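Local coordinates for regulatory protein RecX (Lactobacillus reuteri, PDB 3D5L) that probably modulates the activity of the recombinase RecA, as a member of the RecX family of DNA-repair regulators, at residues His135-Gly140 with Ser144-Ala149; Lys62-Met67 with Gln105-Asp110. All coordinates share one frame; numbering follows the deposited sequence.

Contact 1 (His135-Gly140 with Ser144-Ala149); sequences HLRQKG and SDIDDA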
ATOM      1  N   HIS A 135     -14.497  -2.434   0.731  1.00 16.97           N
ATOM      2  CA  HIS A 135     -13.304  -2.433  -0.110  1.00 17.22           C
ATOM      3  C   HIS A 135     -12.033  -2.120   0.681  1.00 16.30           C
ATOM      4  O   HIS A 135     -10.987  -2.718   0.443  1.00 18.32           O
ATOM      5  CB  HIS A 135     -13.449  -1.415  -1.237  1.00 21.85           C
ATOM      6  CG  HIS A 135     -12.345  -1.470  -2.243  1.00 26.87           C
ATOM      7  ND1 HIS A 135     -12.394  -2.276  -3.358  1.00 30.26           N
ATOM      8  CD2 HIS A 135     -11.139  -0.849  -2.279  1.00 29.87           C
ATOM      9  CE1 HIS A 135     -11.269  -2.151  -4.041  1.00 31.51           C
ATOM     10  NE2 HIS A 135     -10.491  -1.291  -3.406  1.00 30.99           N
ATOM     11  N   LEU A 136     -12.118  -1.178   1.614  1.00 13.42           N
ATOM     12  CA  LEU A 136     -10.956  -0.816   2.416  1.00 11.06           C
ATOM     13  C   LEU A 136     -10.604  -1.894   3.439  1.00 10.94           C
ATOM     14  O   LEU A 136      -9.440  -2.045   3.803  1.00 10.05           O
ATOM     15  CB  LEU A 136     -11.185   0.541   3.093  1.00  7.92           C
ATOM     16  CG  LEU A 136     -11.214   1.691   2.070  1.00  9.92           C
ATOM     17  CD1 LEU A 136     -11.702   2.980   2.726  1.00  9.76           C
ATOM     18  CD2 LEU A 136      -9.818   1.872   1.455  1.00  8.96           C
ATOM     19  N   ARG A 137     -11.604  -2.640   3.907  1.00 11.40           N
ATOM     20  CA  ARG A 137     -11.349  -3.727   4.849  1.00 14.73           C
ATOM     21  C   ARG A 137     -10.509  -4.760   4.096  1.00 15.10           C
ATOM     22  O   ARG A 137      -9.564  -5.322   4.646  1.00 15.80           O
ATOM     23  CB  ARG A 137     -12.658  -4.382   5.320  1.00 15.41           C
ATOM     24  CG  ARG A 137     -13.325  -3.723   6.521  1.00 17.11           C
ATOM     25  CD  ARG A 137     -14.749  -4.263   6.731  1.00 18.64           C
ATOM     26  NE  ARG A 137     -15.331  -3.820   7.995  1.00 19.30           N
ATOM     27  CZ  ARG A 137     -16.623  -3.908   8.311  1.00 21.88           C
ATOM     28  NH1 ARG A 137     -17.498  -4.422   7.450  1.00 20.37           N
ATOM     29  NH2 ARG A 137     -17.040  -3.490   9.501  1.00 18.58           N
ATOM     30  N   GLN A 138     -10.841  -4.984   2.827  1.00 15.41           N
ATOM     31  CA  GLN A 138     -10.106  -5.947   1.998  1.00 19.24           C
ATOM     32  C   GLN A 138      -8.685  -5.486   1.677  1.00 17.71           C
ATOM     33  O   GLN A 138      -7.821  -6.301   1.373  1.00 19.19           O
ATOM     34  CB  GLN A 138     -10.854  -6.216   0.683  1.00 22.15           C
ATOM     35  CG  GLN A 138     -12.205  -6.919   0.832  1.00 28.66           C
ATOM     36  CD  GLN A 138     -12.854  -7.244  -0.524  1.00 35.39           C
ATOM     37  OE1 GLN A 138     -12.311  -8.023  -1.320  1.00 37.05           O
ATOM     38  NE2 GLN A 138     -14.019  -6.646  -0.787  1.00 36.18           N
ATOM     39  N   LYS A 139      -8.450  -4.177   1.734  1.00 18.81           N
ATOM     40  CA  LYS A 139      -7.134  -3.600   1.465  1.00 17.55           C
ATOM     41  C   LYS A 139      -6.280  -3.631   2.734  1.00 15.95           C
ATOM     42  O   LYS A 139      -5.172  -3.085   2.767  1.00 14.71           O
ATOM     43  CB  LYS A 139      -7.274  -2.154   0.977  1.00 20.67           C
ATOM     44  CG  LYS A 139      -7.846  -2.001  -0.417  1.00 22.60           C
ATOM     45  CD  LYS A 139      -6.852  -2.455  -1.481  1.00 29.49           C
ATOM     46  CE  LYS A 139      -7.428  -2.242  -2.885  1.00 35.21           C
ATOM     47  NZ  LYS A 139      -6.437  -2.468  -3.979  1.00 38.78           N
ATOM     48  N   GLY A 140      -6.823  -4.254   3.779  1.00 13.86           N
ATOM     49  CA  GLY A 140      -6.110  -4.390   5.038  1.00 13.87           C
ATOM     50  C   GLY A 140      -6.161  -3.230   6.018  1.00 13.92           C
ATOM     51  O   GLY A 140      -5.375  -3.189   6.969  1.00 13.29           O
ATOM     52  N   SER A 144     -10.912   1.985  12.291  1.00 11.30           N
ATOM     53  CA  SER A 144     -10.703   3.373  12.685  1.00 10.75           C
ATOM     54  C   SER A 144     -10.285   4.224  11.485  1.00  9.88           C
ATOM     55  O   SER A 144     -10.806   5.315  11.296  1.00  9.57           O
ATOM     56  CB  SER A 144      -9.635   3.452  13.763  1.00 11.36           C
ATOM     57  OG  SER A 144      -8.399   3.018  13.251  1.00 17.66           O
ATOM     58  N   ASP A 145      -9.347   3.728  10.678  1.00  9.35           N
ATOM     59  CA  ASP A 145      -8.901   4.459   9.487  1.00  8.65           C
ATOM     60  C   ASP A 145     -10.035   4.510   8.450  1.00  7.54           C
ATOM     61  O   ASP A 145     -10.133   5.444   7.657  1.00  3.36           O
ATOM     62  CB  ASP A 145      -7.669   3.788   8.843  1.00  7.88           C
ATOM     63  CG  ASP A 145      -6.409   3.920   9.685  1.00 10.92           C
ATOM     64  OD1 ASP A 145      -6.361   4.803  10.561  1.00 14.26           O
ATOM     65  OD2 ASP A 145      -5.440   3.154   9.467  1.00 13.47           O
ATOM     66  N   ILE A 146     -10.898   3.500   8.459  1.00  7.87           N
ATOM     67  CA  ILE A 146     -12.006   3.483   7.505  1.00  9.67           C
ATOM     68  C   ILE A 146     -13.084   4.477   7.880  1.00  9.77           C
ATOM     69  O   ILE A 146     -13.628   5.174   7.019  1.00 10.16           O
ATOM     70  CB  ILE A 146     -12.653   2.092   7.401  1.00  6.42           C
ATOM     71  CG1 ILE A 146     -11.688   1.136   6.696  1.00  6.03           C
ATOM     72  CG2 ILE A 146     -13.987   2.206   6.660  1.00  2.05           C
ATOM     73  CD1 ILE A 146     -11.945  -0.323   6.975  1.00  7.04           C
ATOM     74  N   ASP A 147     -13.403   4.531   9.168  1.00 11.19           N
ATOM     75  CA  ASP A 147     -14.421   5.453   9.630  1.00 11.06           C
ATOM     76  C   ASP A 147     -13.931   6.879   9.379  1.00 10.46           C
ATOM     77  O   ASP A 147     -14.704   7.724   8.934  1.00 10.28           O
ATOM     78  CB  ASP A 147     -14.720   5.237  11.119  1.00 12.43           C
ATOM     79  CG  ASP A 147     -15.365   3.881  11.402  1.00 17.60           C
ATOM     80  OD1 ASP A 147     -16.065   3.356  10.505  1.00 19.25           O
ATOM     81  OD2 ASP A 147     -15.173   3.342  12.522  1.00 17.51           O
ATOM     82  N   ASP A 148     -12.651   7.142   9.643  1.00  8.04           N
ATOM     83  CA  ASP A 148     -12.094   8.479   9.406  1.00 10.75           C
ATOM     84  C   ASP A 148     -12.240   8.886   7.929  1.00 10.51           C
ATOM     85  O   ASP A 148     -12.641  10.004   7.613  1.00 10.65           O
ATOM     86  CB  ASP A 148     -10.604   8.548   9.800  1.00 10.23           C
ATOM     87  CG  ASP A 148     -10.379   8.402  11.302  1.00 14.81           C
ATOM     88  OD1 ASP A 148     -11.364   8.495  12.070  1.00 18.88           O
ATOM     89  OD2 ASP A 148      -9.214   8.206  11.726  1.00 15.39           O
ATOM     90  N   ALA A 149     -11.920   7.971   7.023  1.00 10.96           N
ATOM     91  CA  ALA A 149     -12.020   8.251   5.594  1.00 11.99           C
ATOM     92  C   ALA A 149     -13.468   8.439   5.150  1.00 12.17           C
ATOM     93  O   ALA A 149     -13.752   9.271   4.295  1.00 10.52           O
ATOM     94  CB  ALA A 149     -11.368   7.120   4.797  1.00 12.12           C
TER
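The last two helices of the second three-helix domain of RecX meet here, helix 129-138 against helix 143-149, through Leu-136, Arg-137 and Ile-146. Ile-146 makes all the close contacts from its side. Its CG1 lies 3.7 Å from Leu-136 CB, so the isoleucine rests against the root of the leucine side chain. One carbon further on, CD1 of Ile-146 passes over the backbone of the facing helix, 3.9 Å from Arg-137 N, and ends 3.7 Å from Arg-137 CG. The arginine and isoleucine side chains cross at about a right angle, so that Arg-137 touches only with the start of its aliphatic part. The extended chain beyond carries the guanidinium group outward to a salt bridge with Glu-143, NE facing the carboxylate OE2. Chi1 of -70° turns CG1 of Ile-146 away from its own carbonyl carbon and toward the neighbouring helix. The hydrophobic centre continues onto helix 110-124, where Leu-136 packs on Tyr-117 and Ala-149 on Ala-114 and Val-118. Gly-140, with positive phi, closes helix 129-138 in a Schellman motif and starts the short turn into the next helix. Two helices joined by a tight turn and packed on a third are characteristic of the helix-turn-helix-like three-helix units of RecX.

Contact 2 (Lys62-Met67 with Gln105-Asp110); sequences KAYSRM and QQLIDD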
ATOM      1  N   LYS A  62      18.587  -5.023  -0.205  1.00 13.77           N
ATOM      2  CA  LYS A  62      18.220  -5.062  -1.620  1.00 15.19           C
ATOM      3  C   LYS A  62      16.702  -5.096  -1.818  1.00 13.49           C
ATOM      4  O   LYS A  62      16.181  -4.482  -2.749  1.00 14.36           O
ATOM      5  CB  LYS A  62      18.835  -6.290  -2.290  1.00 18.80           C
ATOM      6  CG  LYS A  62      20.345  -6.327  -2.225  1.00 22.58           C
ATOM      7  CD  LYS A  62      20.979  -5.690  -3.432  1.00 24.76           C
ATOM      8  CE  LYS A  62      21.171  -6.728  -4.509  1.00 26.39           C
ATOM      9  NZ  LYS A  62      21.927  -7.867  -3.934  1.00 27.58           N
ATOM     10  N   ALA A  63      15.988  -5.809  -0.951  1.00 11.81           N
ATOM     11  CA  ALA A  63      14.531  -5.898  -1.087  1.00 12.18           C
ATOM     12  C   ALA A  63      13.952  -4.538  -0.716  1.00 12.45           C
ATOM     13  O   ALA A  63      12.964  -4.076  -1.286  1.00 13.02           O
ATOM     14  CB  ALA A  63      13.972  -6.992  -0.173  1.00  6.82           C
ATOM     15  N   TYR A  64      14.597  -3.894   0.240  1.00 11.74           N
ATOM     16  CA  TYR A  64      14.166  -2.587   0.671  1.00 12.59           C
ATOM     17  C   TYR A  64      14.279  -1.617  -0.502  1.00 11.80           C
ATOM     18  O   TYR A  64      13.346  -0.861  -0.774  1.00 12.58           O
ATOM     19  CB  TYR A  64      15.036  -2.111   1.833  1.00 13.89           C
ATOM     20  CG  TYR A  64      14.626  -0.755   2.344  1.00 15.18           C
ATOM     21  CD1 TYR A  64      13.437  -0.592   3.067  1.00 16.11           C
ATOM     22  CD2 TYR A  64      15.406   0.370   2.087  1.00 14.29           C
ATOM     23  CE1 TYR A  64      13.034   0.666   3.524  1.00 15.46           C
ATOM     24  CE2 TYR A  64      15.012   1.631   2.537  1.00 19.43           C
ATOM     25  CZ  TYR A  64      13.826   1.766   3.258  1.00 17.78           C
ATOM     26  OH  TYR A  64      13.465   2.999   3.741  1.00 20.05           O
ATOM     27  N   SER A  65      15.422  -1.643  -1.190  1.00 11.81           N
ATOM     28  CA  SER A  65      15.664  -0.770  -2.347  1.00 12.27           C
ATOM     29  C   SER A  65      14.589  -0.962  -3.397  1.00 10.17           C
ATOM     30  O   SER A  65      14.073   0.006  -3.953  1.00 10.06           O
ATOM     31  CB  SER A  65      17.018  -1.082  -2.993  1.00 14.45           C
ATOM     32  OG  SER A  65      18.070  -0.877  -2.081  1.00 22.09           O
ATOM     33  N   ARG A  66      14.262  -2.218  -3.686  1.00  9.01           N
ATOM     34  CA  ARG A  66      13.232  -2.502  -4.677  1.00  7.90           C
ATOM     35  C   ARG A  66      11.849  -1.985  -4.241  1.00  7.26           C
ATOM     36  O   ARG A  66      11.045  -1.600  -5.088  1.00  6.79           O
ATOM     37  CB  ARG A  66      13.183  -3.996  -4.960  1.00  9.99           C
ATOM     38  CG  ARG A  66      14.476  -4.525  -5.551  1.00 16.76           C
ATOM     39  CD  ARG A  66      14.237  -5.822  -6.290  1.00 21.03           C
ATOM     40  NE  ARG A  66      13.108  -5.695  -7.209  1.00 25.73           N
ATOM     41  CZ  ARG A  66      12.686  -6.665  -8.013  1.00 26.68           C
ATOM     42  NH1 ARG A  66      13.309  -7.839  -8.016  1.00 28.71           N
ATOM     43  NH2 ARG A  66      11.629  -6.472  -8.789  1.00 26.05           N
ATOM     44  N   MET A  67      11.556  -1.979  -2.938  1.00  3.76           N
ATOM     45  CA  MET A  67      10.271  -1.443  -2.505  1.00  6.83           C
ATOM     46  C   MET A  67      10.331   0.079  -2.727  1.00  9.59           C
ATOM     47  O   MET A  67       9.303   0.708  -2.968  1.00  9.16           O
ATOM     48  CB  MET A  67       9.977  -1.759  -1.026  1.00  6.17           C
ATOM     49  CG  MET A  67       9.648  -3.234  -0.725  1.00  8.40           C
ATOM     50  SD  MET A  67       8.365  -3.943  -1.843  1.00  3.49           S
ATOM     51  CE  MET A  67       9.360  -4.428  -3.303  1.00  5.17           C
ATOM     52  N   GLN A 105      10.173   5.553   7.917  1.00 30.29           N
ATOM     53  CA  GLN A 105      10.565   6.615   6.989  1.00 29.89           C
ATOM     54  C   GLN A 105       9.301   7.195   6.380  1.00 28.88           C
ATOM     55  O   GLN A 105       9.348   8.064   5.504  1.00 29.04           O
ATOM     56  CB  GLN A 105      11.462   6.064   5.879  1.00 31.90           C
ATOM     57  CG  GLN A 105      12.796   5.485   6.348  1.00 36.51           C
ATOM     58  CD  GLN A 105      13.675   6.512   7.053  1.00 40.02           C
ATOM     59  OE1 GLN A 105      13.410   6.904   8.192  1.00 42.11           O
ATOM     60  NE2 GLN A 105      14.728   6.952   6.374  1.00 40.51           N
ATOM     61  N   GLN A 106       8.172   6.693   6.870  1.00 28.03           N
ATOM     62  CA  GLN A 106       6.846   7.089   6.421  1.00 27.98           C
ATOM     63  C   GLN A 106       6.706   7.130   4.905  1.00 25.24           C
ATOM     64  O   GLN A 106       6.290   8.134   4.314  1.00 21.86           O
ATOM     65  CB  GLN A 106       6.435   8.437   7.019  1.00 31.79           C
ATOM     66  CG  GLN A 106       4.938   8.499   7.312  1.00 36.58           C
ATOM     67  CD  GLN A 106       4.465   7.329   8.187  1.00 40.54           C
ATOM     68  OE1 GLN A 106       4.957   7.126   9.305  1.00 43.39           O
ATOM     69  NE2 GLN A 106       3.511   6.553   7.677  1.00 39.08           N
ATOM     70  N   LEU A 107       7.058   6.011   4.286  1.00 23.39           N
ATOM     71  CA  LEU A 107       6.957   5.871   2.851  1.00 22.51           C
ATOM     72  C   LEU A 107       5.652   5.136   2.565  1.00 22.57           C
ATOM     73  O   LEU A 107       5.246   4.982   1.412  1.00 23.19           O
ATOM     74  CB  LEU A 107       8.173   5.113   2.331  1.00 22.77           C
ATOM     75  CG  LEU A 107       9.466   5.884   2.618  1.00 21.69           C
ATOM     76  CD1 LEU A 107      10.677   5.082   2.169  1.00 22.77           C
ATOM     77  CD2 LEU A 107       9.417   7.215   1.893  1.00 21.90           C
ATOM     78  N   ILE A 108       5.012   4.677   3.637  1.00 21.23           N
ATOM     79  CA  ILE A 108       3.719   4.009   3.552  1.00 22.77           C
ATOM     80  C   ILE A 108       2.816   4.623   4.629  1.00 22.38           C
ATOM     81  O   ILE A 108       3.277   4.943   5.724  1.00 23.28           O
ATOM     82  CB  ILE A 108       3.833   2.488   3.763  1.00 23.29           C
ATOM     83  CG1 ILE A 108       4.507   2.177   5.092  1.00 23.66           C
ATOM     84  CG2 ILE A 108       4.604   1.872   2.599  1.00 25.39           C
ATOM     85  CD1 ILE A 108       4.609   0.675   5.366  1.00 24.29           C
ATOM     86  N   ASP A 109       1.536   4.797   4.313  1.00 19.56           N
ATOM     87  CA  ASP A 109       0.598   5.409   5.249  1.00 17.46           C
ATOM     88  C   ASP A 109      -0.828   5.028   4.862  1.00 14.94           C
ATOM     89  O   ASP A 109      -1.423   5.660   3.992  1.00 14.04           O
ATOM     90  CB  ASP A 109       0.770   6.926   5.189  1.00 18.48           C
ATOM     91  CG  ASP A 109       0.016   7.653   6.283  1.00 18.09           C
ATOM     92  OD1 ASP A 109      -0.741   7.010   7.036  1.00 21.40           O
ATOM     93  OD2 ASP A 109       0.184   8.887   6.390  1.00 22.50           O
ATOM     94  N   ASP A 110      -1.373   4.007   5.520  1.00 12.75           N
ATOM     95  CA  ASP A 110      -2.722   3.522   5.227  1.00  9.20           C
ATOM     96  C   ASP A 110      -3.829   4.503   5.566  1.00  9.14           C
ATOM     97  O   ASP A 110      -4.909   4.464   4.976  1.00 10.30           O
ATOM     98  CB  ASP A 110      -2.975   2.197   5.952  1.00 11.53           C
ATOM     99  CG  ASP A 110      -2.379   1.006   5.221  1.00 11.93           C
ATOM    100  OD1 ASP A 110      -1.613   1.236   4.264  1.00 14.80           O
ATOM    101  OD2 ASP A 110      -2.668  -0.155   5.610  1.00 10.37           O
TER
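Van der Waals contact between the phenol oxygen of Tyr-64, on helix 48-71, and carbons of Gln-105 and Leu-107 links the helix to the connection between helices 92-104 and 110-124. The OH of Tyr-64 does all the touching: it lies 3.7 Å from Gln-105 CG and 3.8 Å from Leu-107 CD1. With CG opposite the backbone N (chi1 -179°), the ring extends from the helix far enough to bring its OH to the loop. Both partners cross the tyrosine at about a right angle. Gln-105 bends at chi2 (-61°), presenting its methylene group to the hydroxyl while its amide is inclined by 44° to the ring. The area buried between the two segments is small, 72 Å².

The charged and hydrophobic surroundings come largely from neighbouring helices. Lys-101 makes a cation-pi interaction with the Tyr-64 ring, and Leu-102 of helix 92-104 touches both Tyr-64 and Leu-107. Leu-107 also packs on Leu-68 and Leu-71, further along the tyrosine's own helix.

Backbone turns set the course of the loop. Gln-106, with positive phi, ends helix 92-104 in a Schellman motif, and Asp-109 takes the N-cap position of helix 110-124, its OD1 forming a weak hydrogen bond to His-111 N. A Schellman motif thus ends one helix and an aspartate N-cap begins the next, and this short connection joins the first and second three-helix domains of RecX.

The centres of the two contacts lie 21 Å apart in an elongated chain, and contact 2 closes before contact 1 opens. Contact 2 pairs the long helix 48-71 with the loop that leaves the first three-helix domain; contact 1 lies wholly within the second. Helix 110-124 connects them, since it starts at the end of segment 105-110 and then packs against both helices of contact 1. Their nearest atoms, Gly-140 O and Asp-110 OD2, are 4.3 Å apart, a loose approach without a bond. Successive helical units thus follow one another in series, consistent with an extended architecture for a protein that probably modulates RecA.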